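PDB 2PP0: L-talarate/Galactarate Dehydratase from Salmonella typhimurium, which catalyses the magnesium-dependent dehydration of L-talarate and galactarate to 5-keto-4-deoxy-D-glucarate, and in competition epimerises L-talarate to galactarate. Local coordinates for residues B[27-31]-B[394-398]; B[33-37]-B[86-90]; B[124-130]-B[281-285]; B[104-108]-B[140-146]. All coordinates share one frame; numbering follows the deposited sequence.

Interaction 1. Residues B[27-31]-B[394-398]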
loop_
_atom_site.group_PDB
_atom_site.type_symbol
_atom_site.label_atom_id
_atom_site.label_comp_id
_atom_site.label_asym_id
_atom_site.label_seq_id
_atom_site.Cartn_x
_atom_site.Cartn_y
_atom_site.Cartn_z
ATOM N N ARG B 27 -15.806 7.345 -14.941
ATOM C CA ARG B 27 -14.957 7.412 -16.120
ATOM C C ARG B 27 -14.344 8.795 -16.301
ATOM O O ARG B 27 -15.001 9.809 -16.077
ATOM C CB ARG B 27 -15.775 7.065 -17.368
ATOM C CG ARG B 27 -16.236 5.623 -17.445
ATOM C CD ARG B 27 -15.069 4.693 -17.729
ATOM N NE ARG B 27 -15.511 3.328 -18.005
ATOM C CZ ARG B 27 -15.899 2.460 -17.075
ATOM N NH1 ARG B 27 -15.903 2.809 -15.793
ATOM N NH2 ARG B 27 -16.278 1.239 -17.429
ATOM N N ILE B 28 -13.078 8.840 -16.703
ATOM C CA ILE B 28 -12.422 10.121 -16.929
ATOM C C ILE B 28 -12.948 10.665 -18.261
ATOM O O ILE B 28 -13.053 9.920 -19.235
ATOM C CB ILE B 28 -10.874 9.961 -17.006
ATOM C CG1 ILE B 28 -10.328 9.523 -15.637
ATOM C CG2 ILE B 28 -10.232 11.283 -17.438
ATOM C CD1 ILE B 28 -8.843 9.167 -15.626
ATOM N N GLU B 29 -13.287 11.950 -18.309
ATOM C CA GLU B 29 -13.800 12.523 -19.550
ATOM C C GLU B 29 -13.079 13.791 -19.983
ATOM O O GLU B 29 -13.282 14.264 -21.097
ATOM C CB GLU B 29 -15.302 12.827 -19.426
ATOM C CG GLU B 29 -16.157 11.623 -19.053
ATOM C CD GLU B 29 -17.641 11.883 -19.242
ATOM O OE1 GLU B 29 -18.082 13.016 -18.951
ATOM O OE2 GLU B 29 -18.361 10.950 -19.667
ATOM N N TRP B 30 -12.236 14.333 -19.113
ATOM C CA TRP B 30 -11.524 15.567 -19.427
ATOM C C TRP B 30 -10.229 15.697 -18.636
ATOM O O TRP B 30 -10.179 15.359 -17.452
ATOM C CB TRP B 30 -12.420 16.761 -19.104
ATOM C CG TRP B 30 -11.840 18.098 -19.433
ATOM C CD1 TRP B 30 -11.821 18.706 -20.656
ATOM C CD2 TRP B 30 -11.242 19.024 -18.515
ATOM N NE1 TRP B 30 -11.257 19.953 -20.554
ATOM C CE2 TRP B 30 -10.893 20.175 -19.252
ATOM C CE3 TRP B 30 -10.972 18.994 -17.140
ATOM C CZ2 TRP B 30 -10.288 21.288 -18.663
ATOM C CZ3 TRP B 30 -10.369 20.103 -16.553
ATOM C CH2 TRP B 30 -10.034 21.234 -17.317
ATOM N N VAL B 31 -9.191 16.203 -19.300
ATOM C CA VAL B 31 -7.887 16.403 -18.679
ATOM C C VAL B 31 -7.259 17.694 -19.182
ATOM O O VAL B 31 -7.303 17.978 -20.377
ATOM C CB VAL B 31 -6.894 15.274 -19.028
ATOM C CG1 VAL B 31 -5.604 15.472 -18.240
ATOM C CG2 VAL B 31 -7.499 13.923 -18.751
ATOM N N PHE B 394 -7.851 17.717 -23.203
ATOM C CA PHE B 394 -8.294 16.500 -23.859
ATOM C C PHE B 394 -9.702 16.179 -23.370
ATOM O O PHE B 394 -10.029 16.418 -22.210
ATOM C CB PHE B 394 -7.347 15.349 -23.499
ATOM C CG PHE B 394 -5.896 15.656 -23.759
ATOM C CD1 PHE B 394 -5.300 15.298 -24.965
ATOM C CD2 PHE B 394 -5.139 16.343 -22.815
ATOM C CE1 PHE B 394 -3.967 15.625 -25.228
ATOM C CE2 PHE B 394 -3.809 16.674 -23.067
ATOM C CZ PHE B 394 -3.223 16.313 -24.277
ATOM N N GLY B 395 -10.530 15.640 -24.255
ATOM C CA GLY B 395 -11.885 15.293 -23.873
ATOM C C GLY B 395 -12.814 16.485 -23.812
ATOM O O GLY B 395 -12.611 17.485 -24.502
ATOM N N LYS B 396 -13.836 16.383 -22.968
ATOM C CA LYS B 396 -14.822 17.448 -22.830
ATOM C C LYS B 396 -15.288 17.552 -21.386
ATOM O O LYS B 396 -15.699 16.556 -20.790
ATOM C CB LYS B 396 -16.016 17.154 -23.741
ATOM C CG LYS B 396 -17.089 18.232 -23.758
ATOM C CD LYS B 396 -18.250 17.837 -24.664
ATOM C CE LYS B 396 -19.224 18.991 -24.857
ATOM N NZ LYS B 396 -19.756 19.499 -23.561
ATOM N N ARG B 397 -15.216 18.753 -20.822
ATOM C CA ARG B 397 -15.648 18.961 -19.446
ATOM C C ARG B 397 -17.052 18.393 -19.277
ATOM O O ARG B 397 -17.922 18.619 -20.119
ATOM C CB ARG B 397 -15.673 20.450 -19.098
ATOM C CG ARG B 397 -14.336 21.162 -19.166
ATOM C CD ARG B 397 -14.477 22.584 -18.641
ATOM N NE ARG B 397 -13.260 23.375 -18.799
ATOM C CZ ARG B 397 -12.724 23.700 -19.974
ATOM N NH1 ARG B 397 -13.295 23.299 -21.103
ATOM N NH2 ARG B 397 -11.618 24.435 -20.020
ATOM N N PRO B 398 -17.290 17.639 -18.189
ATOM C CA PRO B 398 -18.610 17.051 -17.940
ATOM C C PRO B 398 -19.689 18.116 -17.732
ATOM O O PRO B 398 -19.327 19.256 -17.370
ATOM C CB PRO B 398 -18.382 16.216 -16.683
ATOM C CG PRO B 398 -16.937 15.823 -16.800
ATOM C CD PRO B 398 -16.300 17.118 -17.232
ATOM O OXT PRO B 398 -20.882 17.790 -17.914
#
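Val31 and Phe394 form an antiparallel hydrogen-bonded pair, Val31 N reaching Phe394 O at 3.0 Å and Phe394 N reaching Val31 O at 2.9 Å, with Trp30 and Gly395 as the adjoining non-hydrogen-bonded pair. This joins strands 28-40 and 388-395 of the antiparallel sheet of the N-terminal capping domain of the enolase superfamily, so the C-terminal end of the chain returns to the N-terminal domain and supplies an outer strand of its sheet. On the far side of strand 28-40, Glu29 and Trp30 both face Arg68 of strand 57-69, a classic beta bulge. The pairing ends with a third bond, from Lys396 N to Glu29 O at 2.9 Å. Gly395 has a positive phi (78°), and its CA makes a CA-H...O contact of 3.3 Å with Glu29 O.

Beyond the strand, Arg397 runs beside the Trp30 side chain and points the same way. Its extended chain carries the guanidinium to the outer ring, where Trp30 CZ2 lies over one guanidinium face; the two planes are inclined by 35°. Glu393 ties the pair together, since its OE1 takes a hydrogen bond from Trp30 NE1 and a salt bridge from Arg397 NH2. The aliphatic part makes a CH-pi contact: Arg397 CG sits 3.6 Å from the centroid of the five-membered ring of Trp30, only 10° off the ring normal.

Interaction 2. Residues B[33-37]-B[86-90]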
loop_
_atom_site.group_PDB
_atom_site.type_symbol
_atom_site.label_atom_id
_atom_site.label_comp_id
_atom_site.label_asym_id
_atom_site.label_seq_id
_atom_site.Cartn_x
_atom_site.Cartn_y
_atom_site.Cartn_z
ATOM N N LEU B 33 -3.604 19.927 -18.910
ATOM C CA LEU B 33 -2.221 19.997 -18.460
ATOM C C LEU B 33 -1.727 21.423 -18.611
ATOM O O LEU B 33 -2.085 22.114 -19.567
ATOM C CB LEU B 33 -1.344 19.058 -19.291
ATOM C CG LEU B 33 -1.772 17.588 -19.361
ATOM C CD1 LEU B 33 -0.817 16.827 -20.266
ATOM C CD2 LEU B 33 -1.788 16.976 -17.963
ATOM N N SER B 34 -0.912 21.869 -17.664
ATOM C CA SER B 34 -0.370 23.216 -17.706
ATOM C C SER B 34 1.112 23.237 -17.367
ATOM O O SER B 34 1.585 22.450 -16.542
ATOM C CB SER B 34 -1.109 24.125 -16.716
ATOM O OG SER B 34 -2.480 24.259 -17.049
ATOM N N LEU B 35 1.846 24.126 -18.032
ATOM C CA LEU B 35 3.265 24.305 -17.764
ATOM C C LEU B 35 3.383 25.746 -17.307
ATOM O O LEU B 35 3.145 26.673 -18.084
ATOM C CB LEU B 35 4.120 24.096 -19.018
ATOM C CG LEU B 35 5.595 24.466 -18.805
ATOM C CD1 LEU B 35 6.163 23.645 -17.651
ATOM C CD2 LEU B 35 6.402 24.229 -20.090
ATOM N N ALA B 36 3.733 25.936 -16.043
ATOM C CA ALA B 36 3.869 27.276 -15.498
ATOM C C ALA B 36 5.263 27.469 -14.941
ATOM O O ALA B 36 5.980 26.501 -14.691
ATOM C CB ALA B 36 2.829 27.501 -14.398
ATOM N N PHE B 37 5.650 28.723 -14.752
ATOM C CA PHE B 37 6.953 29.025 -14.196
ATOM C C PHE B 37 6.832 29.952 -13.002
ATOM O O PHE B 37 6.296 31.059 -13.094
ATOM C CB PHE B 37 7.862 29.622 -15.269
ATOM C CG PHE B 37 8.397 28.598 -16.229
ATOM C CD1 PHE B 37 9.519 27.841 -15.902
ATOM C CD2 PHE B 37 7.750 28.350 -17.434
ATOM C CE1 PHE B 37 9.984 26.852 -16.761
ATOM C CE2 PHE B 37 8.208 27.358 -18.301
ATOM C CZ PHE B 37 9.326 26.609 -17.962
ATOM N N GLY B 86 11.581 20.813 -17.169
ATOM C CA GLY B 86 10.158 21.125 -17.220
ATOM C C GLY B 86 9.519 21.062 -18.596
ATOM O O GLY B 86 8.378 20.623 -18.733
ATOM N N GLN B 87 10.240 21.502 -19.626
ATOM C CA GLN B 87 9.702 21.462 -20.984
ATOM C C GLN B 87 9.484 20.019 -21.422
ATOM O O GLN B 87 8.539 19.716 -22.154
ATOM C CB GLN B 87 10.664 22.148 -21.973
ATOM C CG GLN B 87 10.875 23.642 -21.755
ATOM C CD GLN B 87 9.628 24.471 -22.018
ATOM O OE1 GLN B 87 8.689 24.016 -22.674
ATOM N NE2 GLN B 87 9.622 25.702 -21.519
ATOM N N GLY B 88 10.362 19.127 -20.975
ATOM C CA GLY B 88 10.244 17.728 -21.350
ATOM C C GLY B 88 9.140 17.015 -20.589
ATOM O O GLY B 88 8.410 16.198 -21.148
ATOM N N ILE B 89 9.026 17.310 -19.301
ATOM C CA ILE B 89 7.982 16.702 -18.483
ATOM C C ILE B 89 6.619 17.063 -19.088
ATOM O O ILE B 89 5.788 16.186 -19.339
ATOM C CB ILE B 89 8.057 17.213 -17.032
ATOM C CG1 ILE B 89 9.355 16.735 -16.385
ATOM C CG2 ILE B 89 6.857 16.697 -16.228
ATOM C CD1 ILE B 89 9.605 17.326 -15.022
ATOM N N TYR B 90 6.398 18.353 -19.335
ATOM C CA TYR B 90 5.134 18.804 -19.924
ATOM C C TYR B 90 4.896 18.199 -21.307
ATOM O O TYR B 90 3.793 17.744 -21.617
ATOM C CB TYR B 90 5.110 20.325 -20.049
ATOM C CG TYR B 90 3.906 20.844 -20.811
ATOM C CD1 TYR B 90 2.655 20.952 -20.196
ATOM C CD2 TYR B 90 4.013 21.210 -22.153
ATOM C CE1 TYR B 90 1.544 21.415 -20.900
ATOM C CE2 TYR B 90 2.903 21.675 -22.869
ATOM C CZ TYR B 90 1.674 21.776 -22.234
ATOM O OH TYR B 90 0.578 22.243 -22.929
#
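Leu35 CB lies over one face of the Tyr90 ring, 4.0 Å from its centroid and 26° off the normal, which meets the geometry of a CH-pi contact displaced toward the rim. The closest carbons are Leu35 CB and Tyr90 CD1, 3.7 Å apart. Leu33 meets the same ring differently: its carbonyl group lies at the ring edge, and Leu33 CB is 4.1 Å from Tyr90 CE1. The ring therefore lies along the strand, Leu35 on a face and Leu33 at an edge; both side chains start toward the helix.

The branches of Leu35 divide between two other partners. CD1 is directed at the carbonyl of Gly86, while CD2 packs against the amide of Gln87, with Leu35 CD2 at 3.5 Å from Gln87 OE1. Gln87 bends at its second torsion (chi2 -67°), which brings the amide nearer to Leu35 and Phe37. Gln87 NE2 approaches the ring edge at 3.7 Å from Phe37 CZ, the amide and ring planes being inclined to each other.

These contacts seat the start of helix 86-96 on the antiparallel sheet of the enolase-superfamily N-terminal domain. Helix and strand segments run almost antiparallel, at 170°, with axes 9.1 Å apart. Gly86 has no side chain, and its carbonyl oxygen, Gly86 O, comes within 3.9 Å of Leu35 CD1.

Farther out, strand 388-395 flanks the strand: Leu33 and Tyr90 both touch Cys392, and Leu35 packs on Leu390. Ile89, on another side of the helix, reaches strands 57-69 and 74-81 and helix 127-146. Substrate-binding Arg83 precedes the helix, its side chain about 9 Å from Gly86.

Interaction 3. Residues B[124-130]-B[281-285]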
loop_
_atom_site.group_PDB
_atom_site.type_symbol
_atom_site.label_atom_id
_atom_site.label_comp_id
_atom_site.label_asym_id
_atom_site.label_seq_id
_atom_site.Cartn_x
_atom_site.Cartn_y
_atom_site.Cartn_z
ATOM N N ARG B 124 11.065 3.599 -17.354
ATOM C CA ARG B 124 10.229 3.485 -16.167
ATOM C C ARG B 124 10.842 4.257 -15.005
ATOM O O ARG B 124 10.555 3.987 -13.846
ATOM C CB ARG B 124 10.055 2.014 -15.788
ATOM C CG ARG B 124 9.445 1.178 -16.902
ATOM C CD ARG B 124 9.148 -0.250 -16.458
ATOM N NE ARG B 124 8.848 -1.105 -17.605
ATOM C CZ ARG B 124 8.669 -2.421 -17.541
ATOM N NH1 ARG B 124 8.755 -3.053 -16.377
ATOM N NH2 ARG B 124 8.419 -3.111 -18.649
ATOM N N SER B 125 11.702 5.214 -15.333
ATOM C CA SER B 125 12.336 6.062 -14.330
ATOM C C SER B 125 12.681 7.366 -15.023
ATOM O O SER B 125 12.634 7.453 -16.247
ATOM C CB SER B 125 13.622 5.420 -13.797
ATOM O OG SER B 125 14.612 5.370 -14.806
ATOM N N GLY B 126 13.009 8.387 -14.244
ATOM C CA GLY B 126 13.379 9.655 -14.836
ATOM C C GLY B 126 12.251 10.569 -15.274
ATOM O O GLY B 126 11.121 10.492 -14.775
ATOM N N MET B 127 12.568 11.428 -16.239
ATOM C CA MET B 127 11.631 12.420 -16.744
ATOM C C MET B 127 10.265 11.903 -17.171
ATOM O O MET B 127 9.265 12.571 -16.943
ATOM C CB MET B 127 12.282 13.203 -17.893
ATOM C CG MET B 127 11.712 14.615 -18.100
ATOM S SD MET B 127 12.763 15.642 -19.193
ATOM C CE MET B 127 12.748 14.584 -20.582
ATOM N N ALA B 128 10.203 10.729 -17.791
ATOM C CA ALA B 128 8.915 10.208 -18.222
ATOM C C ALA B 128 7.967 9.885 -17.055
ATOM O O ALA B 128 6.764 10.124 -17.161
ATOM C CB ALA B 128 9.108 8.978 -19.105
ATOM N N VAL B 129 8.481 9.345 -15.949
ATOM C CA VAL B 129 7.584 9.044 -14.829
ATOM C C VAL B 129 7.228 10.341 -14.110
ATOM O O VAL B 129 6.207 10.431 -13.421
ATOM C CB VAL B 129 8.184 8.008 -13.822
ATOM C CG1 VAL B 129 8.521 6.720 -14.556
ATOM C CG2 VAL B 129 9.401 8.565 -13.112
ATOM N N GLN B 130 8.063 11.358 -14.293
ATOM C CA GLN B 130 7.795 12.649 -13.682
ATOM C C GLN B 130 6.688 13.358 -14.469
ATOM O O GLN B 130 6.116 14.342 -14.003
ATOM C CB GLN B 130 9.065 13.497 -13.642
ATOM C CG GLN B 130 10.024 13.089 -12.534
ATOM C CD GLN B 130 11.281 13.934 -12.525
ATOM O OE1 GLN B 130 11.289 15.053 -13.038
ATOM N NE2 GLN B 130 12.348 13.408 -11.927
ATOM N N THR B 281 15.000 9.295 -8.948
ATOM C CA THR B 281 13.801 9.417 -9.767
ATOM C C THR B 281 13.021 8.144 -10.049
ATOM O O THR B 281 12.502 7.964 -11.152
ATOM C CB THR B 281 14.144 10.077 -11.125
ATOM O OG1 THR B 281 14.985 9.201 -11.890
ATOM C CG2 THR B 281 14.879 11.381 -10.899
ATOM N N SER B 282 12.921 7.262 -9.060
ATOM C CA SER B 282 12.147 6.035 -9.230
ATOM C C SER B 282 12.230 5.188 -7.980
ATOM O O SER B 282 13.123 5.369 -7.157
ATOM C CB SER B 282 12.670 5.205 -10.404
ATOM O OG SER B 282 13.875 4.537 -10.053
ATOM N N PHE B 283 11.289 4.263 -7.845
ATOM C CA PHE B 283 11.290 3.352 -6.715
ATOM C C PHE B 283 12.583 2.539 -6.789
ATOM O O PHE B 283 13.311 2.417 -5.810
ATOM C CB PHE B 283 10.103 2.400 -6.805
ATOM C CG PHE B 283 10.225 1.205 -5.907
ATOM C CD1 PHE B 283 9.857 1.281 -4.572
ATOM C CD2 PHE B 283 10.759 0.010 -6.392
ATOM C CE1 PHE B 283 10.016 0.185 -3.721
ATOM C CE2 PHE B 283 10.923 -1.092 -5.554
ATOM C CZ PHE B 283 10.552 -1.006 -4.213
ATOM N N ARG B 284 12.865 1.988 -7.966
ATOM C CA ARG B 284 14.056 1.169 -8.144
ATOM C C ARG B 284 15.353 1.822 -7.682
ATOM O O ARG B 284 16.206 1.154 -7.107
ATOM C CB ARG B 284 14.180 0.716 -9.601
ATOM C CG ARG B 284 13.132 -0.324 -9.992
ATOM C CD ARG B 284 13.575 -1.178 -11.176
ATOM N NE ARG B 284 12.593 -2.213 -11.493
ATOM C CZ ARG B 284 11.422 -1.983 -12.084
ATOM N NH1 ARG B 284 11.078 -0.750 -12.434
ATOM N NH2 ARG B 284 10.589 -2.990 -12.317
ATOM N N GLU B 285 15.510 3.117 -7.933
ATOM C CA GLU B 285 16.718 3.814 -7.506
ATOM C C GLU B 285 16.773 3.877 -5.988
ATOM O O GLU B 285 17.814 3.621 -5.376
ATOM C CB GLU B 285 16.750 5.222 -8.101
ATOM C CG GLU B 285 16.894 5.218 -9.616
ATOM C CD GLU B 285 16.531 6.547 -10.242
ATOM O OE1 GLU B 285 17.237 7.544 -9.990
ATOM O OE2 GLU B 285 15.526 6.589 -10.986
#
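Gly126 N donates to Thr281 O, the hydrogen bond that joins the two backbones: 3.2 Å long and nearly straight at the hydrogen (167°), with the donor tilted out of the carbonyl plane. Gly126 has a positive phi (81°), at which a side chain would press on the carbonyl oxygen of the residue before.

Van der Waals contacts surround this bond. Ser125 CB rests on Ser282 CB at 3.5 Å and on Glu285 OE2 at 3.6 Å, so one methylene covers both the cap residue and the carboxylate. Val129 CG2 touches the carbonyl oxygen of Thr281. The extended side chain of Gln130 crosses Thr281 obliquely, setting Gln130 NE2 3.4 Å from Thr281 CG2; that nitrogen is hydrogen-bonded to Arg304 O and meets the methyl only by van der Waals contact.

The join links the two domains of the enolase-superfamily fold, the turn leading into helix 127-146 of the N-terminal domain meeting a loop and helix start on the barrel. Thr281 lies three residues past the magnesium ligand Glu278, and the Gln130 side chain is about 7 Å from that of Asp301, the residue credited with raising the basicity of the active-site histidine.

Hydrogen bonds within 281-285 stiffen the barrel side. Ser282 is the N-cap of helix 283-291, its OG accepting from Glu285 N at 3.0 Å. The carboxylate of Glu285 turns back to serve the loop: OE2 takes Thr281 OG1 on its syn lone pair at 2.8 Å and Ser282 OG from the anti side, somewhat out of the carboxylate plane, while OE1 accepts from Thr281 N, 55° out of that plane, and pairs with Tyr258 OH.

Among charged groups, Arg124 NH1 and Arg284 NH2 stand 4.5 Å apart.

Interaction 4. Residues B[104-108]-B[140-146]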
loop_
_atom_site.group_PDB
_atom_site.type_symbol
_atom_site.label_atom_id
_atom_site.label_comp_id
_atom_site.label_asym_id
_atom_site.label_seq_id
_atom_site.Cartn_x
_atom_site.Cartn_y
_atom_site.Cartn_z
ATOM N N ASP B 104 -11.355 4.116 -15.790
ATOM C CA ASP B 104 -11.971 4.198 -14.464
ATOM C C ASP B 104 -10.880 4.826 -13.604
ATOM O O ASP B 104 -9.868 4.191 -13.320
ATOM C CB ASP B 104 -12.302 2.802 -13.934
ATOM C CG ASP B 104 -12.963 2.840 -12.571
ATOM O OD1 ASP B 104 -12.657 3.760 -11.789
ATOM O OD2 ASP B 104 -13.779 1.940 -12.279
ATOM N N PRO B 105 -11.082 6.074 -13.158
ATOM C CA PRO B 105 -10.088 6.772 -12.338
ATOM C C PRO B 105 -9.634 6.100 -11.043
ATOM O O PRO B 105 -8.582 6.447 -10.503
ATOM C CB PRO B 105 -10.741 8.131 -12.096
ATOM C CG PRO B 105 -12.204 7.780 -12.037
ATOM C CD PRO B 105 -12.343 6.839 -13.217
ATOM N N ASN B 106 -10.405 5.140 -10.542
ATOM C CA ASN B 106 -10.020 4.474 -9.303
ATOM C C ASN B 106 -8.897 3.457 -9.459
ATOM O O ASN B 106 -8.188 3.174 -8.498
ATOM C CB ASN B 106 -11.240 3.807 -8.668
ATOM C CG ASN B 106 -12.332 4.806 -8.373
ATOM O OD1 ASN B 106 -13.361 4.838 -9.050
ATOM N ND2 ASN B 106 -12.097 5.656 -7.381
ATOM N N ASP B 107 -8.739 2.913 -10.660
ATOM C CA ASP B 107 -7.695 1.923 -10.928
ATOM C C ASP B 107 -6.398 2.649 -11.274
ATOM O O ASP B 107 -5.903 2.594 -12.400
ATOM C CB ASP B 107 -8.144 0.999 -12.064
ATOM C CG ASP B 107 -9.383 0.190 -11.693
ATOM O OD1 ASP B 107 -9.702 0.151 -10.488
ATOM O OD2 ASP B 107 -10.026 -0.416 -12.583
ATOM N N ILE B 108 -5.858 3.321 -10.265
ATOM C CA ILE B 108 -4.652 4.119 -10.388
ATOM C C ILE B 108 -3.412 3.400 -10.919
ATOM O O ILE B 108 -2.749 3.920 -11.823
ATOM C CB ILE B 108 -4.335 4.802 -9.041
ATOM C CG1 ILE B 108 -5.525 5.689 -8.642
ATOM C CG2 ILE B 108 -3.063 5.645 -9.160
ATOM C CD1 ILE B 108 -5.326 6.494 -7.357
ATOM N N TRP B 140 -5.018 10.480 -7.077
ATOM C CA TRP B 140 -5.100 10.238 -5.636
ATOM C C TRP B 140 -5.918 11.348 -4.961
ATOM O O TRP B 140 -6.670 11.093 -4.007
ATOM C CB TRP B 140 -3.708 10.172 -5.008
ATOM C CG TRP B 140 -3.078 8.816 -5.103
ATOM C CD1 TRP B 140 -2.124 8.403 -5.997
ATOM C CD2 TRP B 140 -3.375 7.683 -4.280
ATOM N NE1 TRP B 140 -1.809 7.078 -5.774
ATOM C CE2 TRP B 140 -2.563 6.613 -4.726
ATOM C CE3 TRP B 140 -4.251 7.467 -3.205
ATOM C CZ2 TRP B 140 -2.603 5.347 -4.133
ATOM C CZ3 TRP B 140 -4.291 6.204 -2.614
ATOM C CH2 TRP B 140 -3.472 5.161 -3.081
ATOM N N ASP B 141 -5.759 12.574 -5.456
ATOM C CA ASP B 141 -6.489 13.738 -4.946
ATOM C C ASP B 141 -7.982 13.477 -5.152
ATOM O O ASP B 141 -8.793 13.696 -4.252
ATOM C CB ASP B 141 -6.056 15.000 -5.714
ATOM C CG ASP B 141 -6.821 16.252 -5.296
ATOM O OD1 ASP B 141 -6.732 16.669 -4.115
ATOM O OD2 ASP B 141 -7.512 16.828 -6.164
ATOM N N MET B 142 -8.327 12.983 -6.340
ATOM C CA MET B 142 -9.711 12.681 -6.688
ATOM C C MET B 142 -10.287 11.571 -5.812
ATOM O O MET B 142 -11.397 11.703 -5.283
ATOM C CB MET B 142 -9.823 12.270 -8.167
ATOM C CG MET B 142 -11.244 11.891 -8.607
ATOM S SD MET B 142 -11.419 11.269 -10.307
ATOM C CE MET B 142 -11.316 12.821 -11.163
ATOM N N LYS B 143 -9.543 10.480 -5.650
ATOM C CA LYS B 143 -10.037 9.371 -4.838
ATOM C C LYS B 143 -10.307 9.779 -3.395
ATOM O O LYS B 143 -11.295 9.342 -2.798
ATOM C CB LYS B 143 -9.065 8.183 -4.870
ATOM C CG LYS B 143 -9.559 7.015 -4.031
ATOM C CD LYS B 143 -8.750 5.747 -4.235
ATOM C CE LYS B 143 -9.028 5.114 -5.583
ATOM N NZ LYS B 143 -8.388 3.769 -5.670
ATOM N N ALA B 144 -9.438 10.615 -2.832
ATOM C CA ALA B 144 -9.606 11.081 -1.461
ATOM C C ALA B 144 -10.875 11.925 -1.372
ATOM O O ALA B 144 -11.692 11.744 -0.464
ATOM C CB ALA B 144 -8.398 11.910 -1.023
ATOM N N LYS B 145 -11.033 12.847 -2.320
ATOM C CA LYS B 145 -12.210 13.707 -2.359
ATOM C C LYS B 145 -13.473 12.868 -2.513
ATOM O O LYS B 145 -14.511 13.189 -1.940
ATOM C CB LYS B 145 -12.100 14.708 -3.516
ATOM C CG LYS B 145 -11.053 15.778 -3.286
ATOM C CD LYS B 145 -10.855 16.663 -4.512
ATOM C CE LYS B 145 -9.895 17.810 -4.208
ATOM N NZ LYS B 145 -9.520 18.570 -5.445
ATOM N N ARG B 146 -13.386 11.794 -3.290
ATOM C CA ARG B 146 -14.524 10.909 -3.492
ATOM C C ARG B 146 -14.927 10.275 -2.152
ATOM O O ARG B 146 -16.093 9.965 -1.930
ATOM C CB ARG B 146 -14.169 9.818 -4.501
ATOM C CG ARG B 146 -15.273 8.808 -4.764
ATOM C CD ARG B 146 -14.757 7.648 -5.605
ATOM N NE ARG B 146 -14.276 8.101 -6.908
ATOM C CZ ARG B 146 -15.051 8.264 -7.978
ATOM N NH1 ARG B 146 -16.352 8.002 -7.908
ATOM N NH2 ARG B 146 -14.528 8.702 -9.119
#
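Ile108 CD1 sits almost directly above the five-membered ring of Trp140, 3.7 Å from its centroid and 4° off the normal, a CH-pi contact over the face. The two side chains cross at about a right angle, and Ser309 on helix 308-320 accepts from Trp140 NE1.

Lys143 approaches Asn106 obliquely. Its chain bends at chi3 (-73°), delivering NZ in the carbonyl plane onto a lone pair of Asn106 O at 2.9 Å. Backbone oxygens of Lys153 and Leu154 of the second subunit also accept from NZ, so three bonds grip this buried ammonium group.

The residues 104-107 form a type I beta turn before helix 108-118, and the turn packs on the last two turns of helix 127-146 in the N-terminal domain, at a subunit interface. Asp104 OD1 accepts from Asn106 N at 2.9 Å, making an Asx turn within it.

Arg146 and Asn106 come from opposite directions; one end of the amide lies over a guanidinium face, near its rim, the planes 69° apart. Asp26 forms a salt bridge with Arg146 NH2. Alongside, the Pro105 ring crosses Met142 obliquely, and Pro105 CB touches Met142 SD at 3.7 Å.

From the N terminus, strand 28-40 opens interaction 1, whose loop closes at the C-terminal end and encloses the other three contacts. The same strand opens interaction 2, which closes early at helix 86-96. Interaction 4 opens next, at 104-108, and interaction 3 at 124-130; since interaction 4 closes at 140-146 and interaction 3 only at 281-285, the two cross, sharing helix 127-146. Interactions 1, 2 and 4 lie in the N-terminal domain, whereas interaction 3 ties it to the barrel. Direct touches link neighbours: Phe394 meets Leu33, Ile28 meets Pro105, and Ile89 meets Met127. Interactions 3 and 4 stay about 11 Å apart at their nearest atoms.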